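Local coordinates for putative NAD(P)H-flavin oxidoreductase (Neisseria meningitidis serogroup A / serotype 4A, PDB 6WT2), which probably uses NAD(P)H and its bound flavin mononucleotide to reduce nitro compounds, as an NfsB-like member of the nitroreductase family linked to chloramphenicol reduction, at residues Trp74-Ala77 / Asp78-Thr82; Pro169-Gly172 / Phe173-Asp177; Gln67-Lys70 / Pro71-Trp74. All coordinates share one frame; numbering follows the deposited sequence. Where two conformers were deposited one is given.

Contact 1 (Trp74-Ala77 / Asp78-Thr82); sequences WGMA and DALDT. With FMN (flavin mononucleotide), chain G.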
ATOM      1  N   TRP A  74      10.784  16.231 -10.314  1.00 27.10           N
ATOM      2  CA  TRP A  74      10.545  17.457  -9.556  1.00 27.69           C
ATOM      3  C   TRP A  74       9.971  17.178  -8.168  1.00 27.16           C
ATOM      4  O   TRP A  74      10.173  17.972  -7.248  1.00 29.81           O
ATOM      5  CB  TRP A  74       9.620  18.378 -10.349  1.00 33.67           C
ATOM      6  CG  TRP A  74       8.367  17.704 -10.829  1.00 46.52           C
ATOM      7  CD1 TRP A  74       8.258  16.799 -11.850  1.00 48.89           C
ATOM      8  CD2 TRP A  74       7.044  17.886 -10.312  1.00 49.33           C
ATOM      9  NE1 TRP A  74       6.951  16.408 -11.997  1.00 53.25           N
ATOM     10  CE2 TRP A  74       6.184  17.060 -11.064  1.00 55.12           C
ATOM     11  CE3 TRP A  74       6.501  18.671  -9.285  1.00 56.42           C
ATOM     12  CZ2 TRP A  74       4.807  16.992 -10.822  1.00 59.38           C
ATOM     13  CZ3 TRP A  74       5.128  18.607  -9.048  1.00 51.14           C
ATOM     14  CH2 TRP A  74       4.300  17.774  -9.815  1.00 54.60           C
ATOM     15  N   GLY A  75       9.277  16.055  -7.988  1.00 26.39           N
ATOM     16  CA  GLY A  75       8.746  15.730  -6.676  1.00 29.88           C
ATOM     17  C   GLY A  75       9.796  15.444  -5.616  1.00 35.83           C
ATOM     18  O   GLY A  75       9.467  15.438  -4.424  1.00 30.53           O
HETATM   19  N   MSE A  76      11.044  15.188  -6.019  1.00 25.45           N
HETATM   20  CA  MSE A  76      12.107  14.927  -5.059  1.00 25.16           C
HETATM   21  C   MSE A  76      13.443  15.584  -5.454  1.00 25.64           C
HETATM   22  O   MSE A  76      14.510  15.082  -5.094  1.00 28.45           O
HETATM   23  CB  MSE A  76      12.294  13.414  -4.897  1.00 25.20           C
HETATM   24  CG  MSE A  76      12.617  12.704  -6.202  1.00 29.99           C
HETATM   25 SE   MSE A  76      13.214  10.855  -5.895  1.00 46.67          SE
HETATM   26  CE  MSE A  76      13.240  10.230  -7.747  1.00 57.51           C
ATOM     27  N   ALA A  77      13.376  16.710  -6.169  1.00 26.45           N
ATOM     28  CA  ALA A  77      14.580  17.281  -6.770  1.00 33.14           C
ATOM     29  C   ALA A  77      15.624  17.625  -5.712  1.00 34.66           C
ATOM     30  O   ALA A  77      16.804  17.291  -5.856  1.00 37.31           O
ATOM     31  CB  ALA A  77      14.225  18.514  -7.598  1.00 34.23           C
ATOM     32  N   ASP A  78      15.203  18.272  -4.627  1.00 31.22           N
ATOM     33  CA  ASP A  78      16.159  18.626  -3.588  1.00 33.78           C
ATOM     34  C   ASP A  78      16.648  17.398  -2.823  1.00 34.92           C
ATOM     35  O   ASP A  78      17.803  17.364  -2.388  1.00 37.07           O
ATOM     36  CB  ASP A  78      15.537  19.656  -2.643  1.00 37.59           C
ATOM     37  CG  ASP A  78      15.296  21.006  -3.323  1.00 48.16           C
ATOM     38  OD1 ASP A  78      16.139  21.426  -4.151  1.00 49.25           O
ATOM     39  OD2 ASP A  78      14.268  21.660  -3.029  1.00 52.01           O
ATOM     40  N   ALA A  79      15.799  16.378  -2.667  1.00 33.08           N
ATOM     41  CA  ALA A  79      16.180  15.204  -1.893  1.00 29.68           C
ATOM     42  C   ALA A  79      17.210  14.349  -2.619  1.00 30.26           C
ATOM     43  O   ALA A  79      17.950  13.597  -1.976  1.00 30.20           O
ATOM     44  CB  ALA A  79      14.953  14.357  -1.576  1.00 26.44           C
ATOM     45  N   LEU A  80      17.255  14.425  -3.954  1.00 24.97           N
ATOM     46  CA  LEU A  80      18.249  13.667  -4.709  1.00 26.74           C
ATOM     47  C   LEU A  80      19.670  14.079  -4.343  1.00 30.08           C
ATOM     48  O   LEU A  80      20.604  13.273  -4.467  1.00 33.38           O
ATOM     49  CB  LEU A  80      17.990  13.835  -6.204  1.00 28.41           C
ATOM     50  CG  LEU A  80      16.765  13.039  -6.653  1.00 29.72           C
ATOM     51  CD1 LEU A  80      16.328  13.400  -8.055  1.00 30.65           C
ATOM     52  CD2 LEU A  80      17.062  11.547  -6.550  1.00 27.12           C
ATOM     53  N   ASP A  81      19.853  15.314  -3.874  1.00 29.19           N
ATOM     54  CA  ASP A  81      21.156  15.768  -3.415  1.00 35.35           C
ATOM     55  C   ASP A  81      21.428  15.451  -1.951  1.00 29.17           C
ATOM     56  O   ASP A  81      22.594  15.364  -1.558  1.00 38.51           O
ATOM     57  CB  ASP A  81      21.295  17.277  -3.632  1.00 47.14           C
ATOM     58  CG  ASP A  81      21.153  17.669  -5.088  1.00 55.73           C
ATOM     59  OD1 ASP A  81      21.603  16.886  -5.953  1.00 56.83           O
ATOM     60  OD2 ASP A  81      20.599  18.757  -5.368  1.00 59.17           O
ATOM     61  N   THR A  82      20.399  15.264  -1.132  1.00 29.41           N
ATOM     62  CA  THR A  82      20.599  15.223   0.307  1.00 28.81           C
ATOM     63  C   THR A  82      20.164  13.930   0.972  1.00 25.88           C
ATOM     64  O   THR A  82      20.603  13.671   2.097  1.00 25.29           O
ATOM     65  CB  THR A  82      19.862  16.391   0.991  1.00 29.70           C
ATOM     66  OG1 THR A  82      18.441  16.243   0.837  1.00 30.30           O
ATOM     67  CG2 THR A  82      20.315  17.748   0.395  1.00 26.84           C
TER
HETATM   68  N1  FMN G 303       5.669  14.383  -1.505  1.00 18.94           N
HETATM   69  C2  FMN G 303       6.478  15.104  -2.322  1.00 22.54           C
HETATM   70  O2  FMN G 303       6.991  16.153  -1.872  1.00 23.81           O
HETATM   71  N3  FMN G 303       6.776  14.720  -3.576  1.00 20.73           N
HETATM   72  C4  FMN G 303       6.232  13.635  -4.145  1.00 19.64           C
HETATM   73  O4  FMN G 303       6.565  13.235  -5.283  1.00 20.44           O
HETATM   74  C4A FMN G 303       5.326  12.812  -3.326  1.00 20.51           C
HETATM   75  N5  FMN G 303       4.675  11.767  -3.869  1.00 21.69           N
HETATM   76  C5A FMN G 303       3.918  10.959  -3.080  1.00 21.86           C
HETATM   77  C6  FMN G 303       3.527   9.708  -3.565  1.00 19.49           C
HETATM   78  C7  FMN G 303       2.751   8.884  -2.763  1.00 20.90           C
HETATM   79  C7M FMN G 303       2.297   7.530  -3.264  1.00 19.05           C
HETATM   80  C8  FMN G 303       2.394   9.305  -1.385  1.00 21.31           C
HETATM   81  C8M FMN G 303       1.644   8.347  -0.491  1.00 15.16           C
HETATM   82  C9  FMN G 303       2.843  10.519  -0.878  1.00 19.69           C
HETATM   83  C9A FMN G 303       3.653  11.333  -1.663  1.00 16.21           C
HETATM   84  N10 FMN G 303       4.159  12.548  -1.149  1.00 16.89           N
HETATM   85  C10 FMN G 303       4.968  13.331  -1.982  1.00 15.11           C
HETATM   86  C1' FMN G 303       3.892  12.950   0.238  1.00 18.78           C
HETATM   87  C2' FMN G 303       2.487  13.541   0.421  1.00 21.16           C
HETATM   88  O2' FMN G 303       2.405  14.891  -0.105  1.00 17.53           O
HETATM   89  C3' FMN G 303       2.166  13.458   1.911  1.00 23.51           C
HETATM   90  O3' FMN G 303       2.119  12.066   2.285  1.00 20.87           O
HETATM   91  C4' FMN G 303       0.837  14.092   2.338  1.00 22.32           C
HETATM   92  O4' FMN G 303       0.820  15.466   1.969  1.00 18.47           O
HETATM   93  C5' FMN G 303       0.634  13.956   3.839  1.00 20.85           C
HETATM   94  O5' FMN G 303       1.704  14.560   4.557  1.00 20.39           O
HETATM   95  P   FMN G 303       2.508  13.663   5.629  1.00 20.95           P
HETATM   96  O1P FMN G 303       2.871  12.455   4.799  1.00 27.06           O
HETATM   97  O2P FMN G 303       3.696  14.445   6.112  1.00 19.34           O
HETATM   98  O3P FMN G 303       1.561  13.280   6.730  1.00 20.28           O

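Contact 2 (Pro169-Gly172 / Phe173-Asp177); sequences PVEG and FNYAD. With FMN (flavin mononucleotide), chain G; NIO (nicotinic acid), chain H.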
ATOM      1  N   PRO A 169       7.441   9.370   0.557  1.00 20.01           N
ATOM      2  CA  PRO A 169       7.004   8.647  -0.644  1.00 24.33           C
ATOM      3  C   PRO A 169       7.003   9.598  -1.832  1.00 19.58           C
ATOM      4  O   PRO A 169       6.806  10.806  -1.682  1.00 21.43           O
ATOM      5  CB  PRO A 169       5.576   8.191  -0.290  1.00 24.71           C
ATOM      6  CG  PRO A 169       5.179   8.974   0.996  1.00 21.52           C
ATOM      7  CD  PRO A 169       6.304   9.932   1.312  1.00 19.89           C
ATOM      8  N   VAL A 170       7.239   9.053  -3.028  1.00 19.88           N
ATOM      9  CA  VAL A 170       7.449   9.908  -4.199  1.00 24.07           C
ATOM     10  C   VAL A 170       6.776   9.309  -5.429  1.00 19.66           C
ATOM     11  O   VAL A 170       7.160   8.223  -5.888  1.00 20.89           O
ATOM     12  CB  VAL A 170       8.942  10.145  -4.500  1.00 22.27           C
ATOM     13  CG1 VAL A 170       9.083  11.006  -5.764  1.00 21.93           C
ATOM     14  CG2 VAL A 170       9.641  10.824  -3.321  1.00 24.46           C
ATOM     15  N   GLU A 171       5.809  10.046  -5.989  1.00 19.89           N
ATOM     16  CA  GLU A 171       5.273   9.806  -7.322  1.00 21.09           C
ATOM     17  C   GLU A 171       5.622  10.921  -8.293  1.00 21.95           C
ATOM     18  O   GLU A 171       5.321  10.800  -9.486  1.00 22.15           O
ATOM     19  CB  GLU A 171       3.737   9.660  -7.287  1.00 21.25           C
ATOM     20  CG  GLU A 171       3.231   8.297  -6.837  1.00 21.82           C
ATOM     21  CD  GLU A 171       1.715   8.311  -6.629  1.00 21.73           C
ATOM     22  OE1 GLU A 171       1.102   9.381  -6.840  1.00 25.58           O
ATOM     23  OE2 GLU A 171       1.134   7.272  -6.260  1.00 23.29           O
ATOM     24  N   GLY A 172       6.238  12.001  -7.814  1.00 20.72           N
ATOM     25  CA  GLY A 172       6.431  13.182  -8.631  1.00 21.29           C
ATOM     26  C   GLY A 172       7.601  13.084  -9.591  1.00 25.77           C
ATOM     27  O   GLY A 172       8.614  13.774  -9.436  1.00 27.63           O
ATOM     28  N   PHE A 173       7.468  12.230 -10.599  1.00 23.34           N
ATOM     29  CA  PHE A 173       8.484  12.122 -11.632  1.00 23.63           C
ATOM     30  C   PHE A 173       7.829  11.631 -12.908  1.00 30.20           C
ATOM     31  O   PHE A 173       6.739  11.055 -12.884  1.00 21.95           O
ATOM     32  CB  PHE A 173       9.613  11.189 -11.207  1.00 21.37           C
ATOM     33  CG  PHE A 173       9.147   9.827 -10.748  1.00 20.86           C
ATOM     34  CD1 PHE A 173       8.953   8.800 -11.664  1.00 23.79           C
ATOM     35  CD2 PHE A 173       8.941   9.568  -9.402  1.00 21.57           C
ATOM     36  CE1 PHE A 173       8.544   7.547 -11.254  1.00 26.50           C
ATOM     37  CE2 PHE A 173       8.543   8.311  -8.977  1.00 22.80           C
ATOM     38  CZ  PHE A 173       8.334   7.298  -9.907  1.00 24.92           C
ATOM     39  N   ASN A 174       8.499  11.875 -14.028  1.00 25.52           N
ATOM     40  CA  ASN A 174       8.009  11.342 -15.290  1.00 29.62           C
ATOM     41  C   ASN A 174       8.269   9.842 -15.327  1.00 31.89           C
ATOM     42  O   ASN A 174       9.421   9.395 -15.290  1.00 22.49           O
ATOM     43  CB  ASN A 174       8.669  12.044 -16.473  1.00 27.27           C
ATOM     44  CG  ASN A 174       8.059  11.627 -17.797  1.00 27.12           C
ATOM     45  OD1 ASN A 174       8.404  10.584 -18.349  1.00 27.47           O
ATOM     46  ND2 ASN A 174       7.141  12.436 -18.308  1.00 27.18           N
ATOM     47  N   TYR A 175       7.195   9.057 -15.382  1.00 22.52           N
ATOM     48  CA  TYR A 175       7.352   7.612 -15.242  1.00 22.17           C
ATOM     49  C   TYR A 175       8.037   6.997 -16.457  1.00 22.64           C
ATOM     50  O   TYR A 175       8.850   6.074 -16.316  1.00 24.67           O
ATOM     51  CB  TYR A 175       5.991   6.968 -15.006  1.00 26.68           C
ATOM     52  CG  TYR A 175       5.642   6.853 -13.546  1.00 25.08           C
ATOM     53  CD1 TYR A 175       5.541   5.608 -12.936  1.00 21.05           C
ATOM     54  CD2 TYR A 175       5.429   7.995 -12.766  1.00 27.57           C
ATOM     55  CE1 TYR A 175       5.216   5.492 -11.588  1.00 25.05           C
ATOM     56  CE2 TYR A 175       5.105   7.888 -11.412  1.00 24.23           C
ATOM     57  CZ  TYR A 175       4.989   6.637 -10.835  1.00 20.44           C
ATOM     58  OH  TYR A 175       4.685   6.523  -9.496  1.00 21.60           O
ATOM     59  N   ALA A 176       7.719   7.487 -17.658  1.00 23.56           N
ATOM     60  CA  ALA A 176       8.369   6.966 -18.861  1.00 27.15           C
ATOM     61  C   ALA A 176       9.861   7.292 -18.877  1.00 25.45           C
ATOM     62  O   ALA A 176      10.683   6.455 -19.275  1.00 24.46           O
ATOM     63  CB  ALA A 176       7.680   7.530 -20.105  1.00 25.09           C
ATOM     64  N   ASP A 177      10.230   8.506 -18.460  1.00 23.92           N
ATOM     65  CA  ASP A 177      11.643   8.866 -18.379  1.00 26.95           C
ATOM     66  C   ASP A 177      12.374   8.004 -17.356  1.00 24.83           C
ATOM     67  O   ASP A 177      13.528   7.629 -17.568  1.00 32.32           O
ATOM     68  CB  ASP A 177      11.801  10.346 -18.015  1.00 25.63           C
ATOM     69  CG  ASP A 177      11.401  11.278 -19.133  1.00 37.44           C
ATOM     70  OD1 ASP A 177      11.478  10.873 -20.309  1.00 40.29           O
ATOM     71  OD2 ASP A 177      11.018  12.434 -18.833  1.00 42.88           O
TER
HETATM   72  N1  FMN G 303       5.669  14.383  -1.505  1.00 18.94           N
HETATM   73  C2  FMN G 303       6.478  15.104  -2.322  1.00 22.54           C
HETATM   74  O2  FMN G 303       6.991  16.153  -1.872  1.00 23.81           O
HETATM   75  N3  FMN G 303       6.776  14.720  -3.576  1.00 20.73           N
HETATM   76  C4  FMN G 303       6.232  13.635  -4.145  1.00 19.64           C
HETATM   77  O4  FMN G 303       6.565  13.235  -5.283  1.00 20.44           O
HETATM   78  C4A FMN G 303       5.326  12.812  -3.326  1.00 20.51           C
HETATM   79  N5  FMN G 303       4.675  11.767  -3.869  1.00 21.69           N
HETATM   80  C5A FMN G 303       3.918  10.959  -3.080  1.00 21.86           C
HETATM   81  C6  FMN G 303       3.527   9.708  -3.565  1.00 19.49           C
HETATM   82  C7  FMN G 303       2.751   8.884  -2.763  1.00 20.90           C
HETATM   83  C7M FMN G 303       2.297   7.530  -3.264  1.00 19.05           C
HETATM   84  C8  FMN G 303       2.394   9.305  -1.385  1.00 21.31           C
HETATM   85  C8M FMN G 303       1.644   8.347  -0.491  1.00 15.16           C
HETATM   86  C9  FMN G 303       2.843  10.519  -0.878  1.00 19.69           C
HETATM   87  C9A FMN G 303       3.653  11.333  -1.663  1.00 16.21           C
HETATM   88  N10 FMN G 303       4.159  12.548  -1.149  1.00 16.89           N
HETATM   89  C10 FMN G 303       4.968  13.331  -1.982  1.00 15.11           C
HETATM   90  C1' FMN G 303       3.892  12.950   0.238  1.00 18.78           C
HETATM   91  C2' FMN G 303       2.487  13.541   0.421  1.00 21.16           C
HETATM   92  O2' FMN G 303       2.405  14.891  -0.105  1.00 17.53           O
HETATM   93  C3' FMN G 303       2.166  13.458   1.911  1.00 23.51           C
HETATM   94  O3' FMN G 303       2.119  12.066   2.285  1.00 20.87           O
HETATM   95  C4' FMN G 303       0.837  14.092   2.338  1.00 22.32           C
HETATM   96  O4' FMN G 303       0.820  15.466   1.969  1.00 18.47           O
HETATM   97  C5' FMN G 303       0.634  13.956   3.839  1.00 20.85           C
HETATM   98  O5' FMN G 303       1.704  14.560   4.557  1.00 20.39           O
HETATM   99  P   FMN G 303       2.508  13.663   5.629  1.00 20.95           P
HETATM  100  O1P FMN G 303       2.871  12.455   4.799  1.00 27.06           O
HETATM  101  O2P FMN G 303       3.696  14.445   6.112  1.00 19.34           O
HETATM  102  O3P FMN G 303       1.561  13.280   6.730  1.00 20.28           O
HETATM  103  N   NIO H 301       4.163  15.670  -6.729  1.00 46.38           N
HETATM  104  C1  NIO H 301       3.899  15.971  -5.453  1.00 42.59           C
HETATM  105  C2  NIO H 301       3.042  15.168  -4.717  1.00 39.90           C
HETATM  106  C3  NIO H 301       2.457  14.050  -5.290  1.00 43.30           C
HETATM  107  C4  NIO H 301       2.742  13.770  -6.615  1.00 46.83           C
HETATM  108  C5  NIO H 301       3.606  14.602  -7.312  1.00 44.51           C
HETATM  109  C6  NIO H 301       2.745  15.502  -3.293  1.00 29.80           C
HETATM  110  O1  NIO H 301       2.153  14.655  -2.618  1.00 25.69           O
HETATM  111  O2  NIO H 301       3.104  16.604  -2.832  1.00 31.15           O

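Contact 3 (Gln67-Lys70 / Pro71-Trp74); sequences QAIK and PFSW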
ATOM      1  N   GLN A  67      21.723  12.094 -10.393  0.54 25.60           N
ATOM      2  CA  GLN A  67      21.780  13.301 -11.210  0.54 26.41           C
ATOM      3  C   GLN A  67      21.092  13.101 -12.552  0.54 26.66           C
ATOM      4  O   GLN A  67      20.529  14.052 -13.107  0.54 27.26           O
ATOM      5  CB  GLN A  67      23.229  13.728 -11.407  0.54 26.85           C
ATOM      6  CG  GLN A  67      23.875  14.220 -10.139  0.54 28.11           C
ATOM      7  CD  GLN A  67      23.392  15.593  -9.736  0.54 36.24           C
ATOM      8  OE1 GLN A  67      23.230  15.880  -8.554  0.54 41.51           O
ATOM      9  NE2 GLN A  67      23.169  16.459 -10.721  0.54 40.44           N
ATOM     10  N   ALA A  68      21.105  11.870 -13.075  1.00 26.29           N
ATOM     11  CA  ALA A  68      20.474  11.606 -14.365  1.00 26.57           C
ATOM     12  C   ALA A  68      18.954  11.698 -14.292  1.00 31.14           C
ATOM     13  O   ALA A  68      18.311  12.057 -15.285  1.00 26.91           O
ATOM     14  CB  ALA A  68      20.885  10.230 -14.881  1.00 26.26           C
ATOM     15  N   ILE A  69      18.359  11.369 -13.139  1.00 28.05           N
ATOM     16  CA  ILE A  69      16.905  11.401 -13.024  1.00 32.07           C
ATOM     17  C   ILE A  69      16.399  12.726 -12.478  1.00 31.65           C
ATOM     18  O   ILE A  69      15.203  13.028 -12.611  1.00 26.12           O
ATOM     19  CB  ILE A  69      16.395  10.227 -12.156  1.00 27.64           C
ATOM     20  CG1 ILE A  69      16.962  10.302 -10.737  1.00 24.39           C
ATOM     21  CG2 ILE A  69      16.726   8.886 -12.810  1.00 24.47           C
ATOM     22  CD1 ILE A  69      16.540   9.158  -9.848  1.00 23.73           C
ATOM     23  N   LYS A  70      17.274  13.545 -11.913  1.00 26.30           N
ATOM     24  CA  LYS A  70      16.845  14.817 -11.339  1.00 26.76           C
ATOM     25  C   LYS A  70      16.060  15.717 -12.295  1.00 28.61           C
ATOM     26  O   LYS A  70      15.040  16.279 -11.857  1.00 28.84           O
ATOM     27  CB  LYS A  70      18.077  15.549 -10.787  1.00 27.08           C
ATOM     28  CG  LYS A  70      17.756  16.929 -10.218  1.00 34.13           C
ATOM     29  CD  LYS A  70      19.008  17.676  -9.799  1.00 42.77           C
ATOM     30  CE  LYS A  70      19.774  16.935  -8.717  1.00 45.05           C
ATOM     31  NZ  LYS A  70      21.071  17.629  -8.420  1.00 55.40           N
ATOM     32  N   PRO A  71      16.444  15.893 -13.569  1.00 28.11           N
ATOM     33  CA  PRO A  71      15.713  16.841 -14.429  1.00 31.53           C
ATOM     34  C   PRO A  71      14.234  16.536 -14.603  1.00 33.03           C
ATOM     35  O   PRO A  71      13.473  17.459 -14.918  1.00 35.60           O
ATOM     36  CB  PRO A  71      16.454  16.743 -15.771  1.00 30.13           C
ATOM     37  CG  PRO A  71      17.801  16.256 -15.418  1.00 31.40           C
ATOM     38  CD  PRO A  71      17.604  15.317 -14.280  1.00 28.96           C
ATOM     39  N   PHE A  72      13.789  15.291 -14.422  1.00 27.97           N
ATOM     40  CA  PHE A  72      12.367  14.987 -14.540  1.00 28.96           C
ATOM     41  C   PHE A  72      11.759  14.500 -13.230  1.00 28.18           C
ATOM     42  O   PHE A  72      10.636  13.980 -13.232  1.00 29.86           O
ATOM     43  CB  PHE A  72      12.124  13.966 -15.658  1.00 27.67           C
ATOM     44  CG  PHE A  72      12.920  12.693 -15.523  1.00 31.67           C
ATOM     45  CD1 PHE A  72      12.489  11.667 -14.691  1.00 28.45           C
ATOM     46  CD2 PHE A  72      14.088  12.514 -16.254  1.00 29.06           C
ATOM     47  CE1 PHE A  72      13.240  10.485 -14.568  1.00 27.67           C
ATOM     48  CE2 PHE A  72      14.835  11.327 -16.146  1.00 26.65           C
ATOM     49  CZ  PHE A  72      14.401  10.319 -15.303  1.00 25.80           C
ATOM     50  N   SER A  73      12.458  14.665 -12.111  1.00 26.73           N
ATOM     51  CA  SER A  73      11.966  14.172 -10.831  1.00 26.02           C
ATOM     52  C   SER A  73      11.647  15.318  -9.878  1.00 26.41           C
ATOM     53  O   SER A  73      12.164  15.369  -8.756  1.00 28.12           O
ATOM     54  CB  SER A  73      12.993  13.229 -10.209  1.00 29.25           C
ATOM     55  OG  SER A  73      13.113  12.053 -10.992  1.00 25.96           O
ATOM     56  N   TRP A  74      10.784  16.231 -10.314  1.00 27.10           N
ATOM     57  CA  TRP A  74      10.545  17.457  -9.556  1.00 27.69           C
ATOM     58  C   TRP A  74       9.971  17.178  -8.168  1.00 27.16           C
ATOM     59  O   TRP A  74      10.173  17.972  -7.248  1.00 29.81           O
ATOM     60  CB  TRP A  74       9.620  18.378 -10.349  1.00 33.67           C
ATOM     61  CG  TRP A  74       8.367  17.704 -10.829  1.00 46.52           C
ATOM     62  CD1 TRP A  74       8.258  16.799 -11.850  1.00 48.89           C
ATOM     63  CD2 TRP A  74       7.044  17.886 -10.312  1.00 49.33           C
ATOM     64  NE1 TRP A  74       6.951  16.408 -11.997  1.00 53.25           N
ATOM     65  CE2 TRP A  74       6.184  17.060 -11.064  1.00 55.12           C
ATOM     66  CE3 TRP A  74       6.501  18.671  -9.285  1.00 56.42           C
ATOM     67  CZ2 TRP A  74       4.807  16.992 -10.822  1.00 59.38           C
ATOM     68  CZ3 TRP A  74       5.128  18.607  -9.048  1.00 51.14           C
ATOM     69  CH2 TRP A  74       4.300  17.774  -9.815  1.00 54.60           C
TER

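Contact 1 (Trp74-Ala77 / Asp78-Thr82)
Met-76 and Leu-80 carry this local contact, in which the chain turns from the flavin-binding loop into the short, weakly bonded helix 79-82. The main polar link is between backbones: Leu-80 N donates to Met-76 O at 3.0 Å, and the donor sits nearly in line with the carbonyl (C=O...N 168°), as in an alpha-helical turn. The same N-H has a second, weak acceptor in Ala-77 O, with N and O 3.5 Å apart. One turn on, Thr-82 OG1 bends back weakly toward Asp-78 O.

Apolar contact runs beside these bonds. With CG of the selenomethionine Met-76 set between its backbone N and carbonyl carbon (chi1 58°) and the chain extended beyond, SE reaches CD2 of Leu-80 at 4.0 Å. Leu-80 also lays its branch point against the peptide, CG being 3.4 Å from Met-76 O, while the methyl of Ala-79 lies on another side of that oxygen, with CB 3.6 Å away.

Cofactor binding belongs to Gly-75. Its O accepts from N3 of FMN at 2.9 Å, and the absence of a side chain lets flavin O4 lie only 3.6 Å from Gly-75 CA. Trp-74 faces the dimer interface, where NE1 bonds Asp-131 of the second subunit.

Leu-80 and Met-76 both pack against Ile-69 of helix 63-69 and Leu-86 of strand 85-92, and Asp-81 forms a salt bridge back to Lys-70.

Contact 2 (Pro169-Gly172 / Phe173-Asp177)
Phe-173 turns its ring back under the preceding peptides because CG stands between its own N and carbonyl carbon (chi1 53°), while Val-170 sends CG1 toward the ring from a position anti to its backbone N. The two meet at the ring's edge: CG1 lies in its plane, 3.9 Å from CD2. Val-170 O is at the edge as well, 3.4 Å from CE2. Over one face, offset toward the rim, stands Glu-171 O.

That oxygen also accepts from Phe-173 N at 2.8 Å. The bond is strongly bent at the acceptor (C=O...N 98°), as expected of the inverse gamma turn centred on Gly-172. Tyr-175 brings its ring edge up to the same carbonyl, with CE2 near Glu-171 O, and its OH lies against CG of Glu-171; the hydroxyl itself is bonded to Ser-197 O on strand 194-203. Phe-173 CE1 rests over the centre of the tyrosine ring.

In this nitroreductase fold the turn follows strand 166-170 and presents consecutive backbone N-H groups to the flavin. Glu-171 N donates to FMN N5 at 3.0 Å with an N-H...N angle of 158°, and Gly-172 N donates to FMN O4 at 2.8 Å, so the redox-active edge of the isoalloxazine is gripped by main chain. Pro-169 packs CB and CG against C8 and C9 of the flavin. Gly-172 CA approaches C5 of nicotinic acid to 3.4 Å. The extended Glu-171 side chain passes by the flavin C6 and C7M, and its carboxylate is bonded by Tyr-150 and by Ser-49, Trp-144 and Gln-148 of the second subunit. Further on, Asn-174 OD1 N-caps helix 175-185, accepting from Asp-177 N in the plane of its amide carbonyl.

Contact 3 (Gln67-Lys70 / Pro71-Trp74)
The Phe-72 ring lies with one face on the carbonyl of Ile-69, whose O stands 3.5 Å above the ring plane and over its centre; Asp-177 CB, from helix 175-185, sits over the opposite face. At the far end of the ring, CZ touches CG2 of Ile-69 at 3.7 Å. This carbonyl-on-ring packing marks the place where helix 63-69 gives way, through successive i to i+3 turns, to the loop leading to the flavin site of the nitroreductase fold.

The ring folds back because CG of Phe-72 is held between its backbone N and carbonyl carbon (chi1 55°), which keeps it beneath the residue three positions earlier. Pro-71 contributes to the change of path: it has no N-H to offer the helix, and its CD instead lies 3.4 Å from Gln-67 O and 3.5 Å from Ala-68 O.

Ile-69 O accepts twice. Phe-72 N donates to it at 3.2 Å, and Ser-73 OG donates at 2.8 Å; the two arrive from opposite faces of the carbonyl plane. Ser-73 is buried, and this bond satisfies its hydroxyl within the turn. Around the group, Ile-69 leans on Met-178 and Val-181 of helix 175-185, and Ser-73 on Leu-80 of helix 79-82.

The next turn is closed by Ser-73 N, which donates to Lys-70 O at 3.1 Å along a nearly straight N-H...O line of 168°, although it approaches from well above the carbonyl plane.

How the contacts relate
From the N terminus, contact 3 comes first and closes the turn leaving helix 63-69; contact 1 starts at the shared Trp-74 and closes the next turn, into helix 79-82. Contact 2 lies about ninety residues later, between strand 166-170 and helix 175-185. The three follow in series, neither nesting nor crossing. In space the two loops run beside each other: Gly-75 N probably bonds Gly-172 O (2.8 Å), joining contacts 1 and 2 where both hold FMN, and Asn-174 N probably bonds Phe-72 O (3.1 Å), joining contacts 2 and 3. Together they join helices 63-69, 79-82 and 175-185 and strand 166-170 beside the flavin.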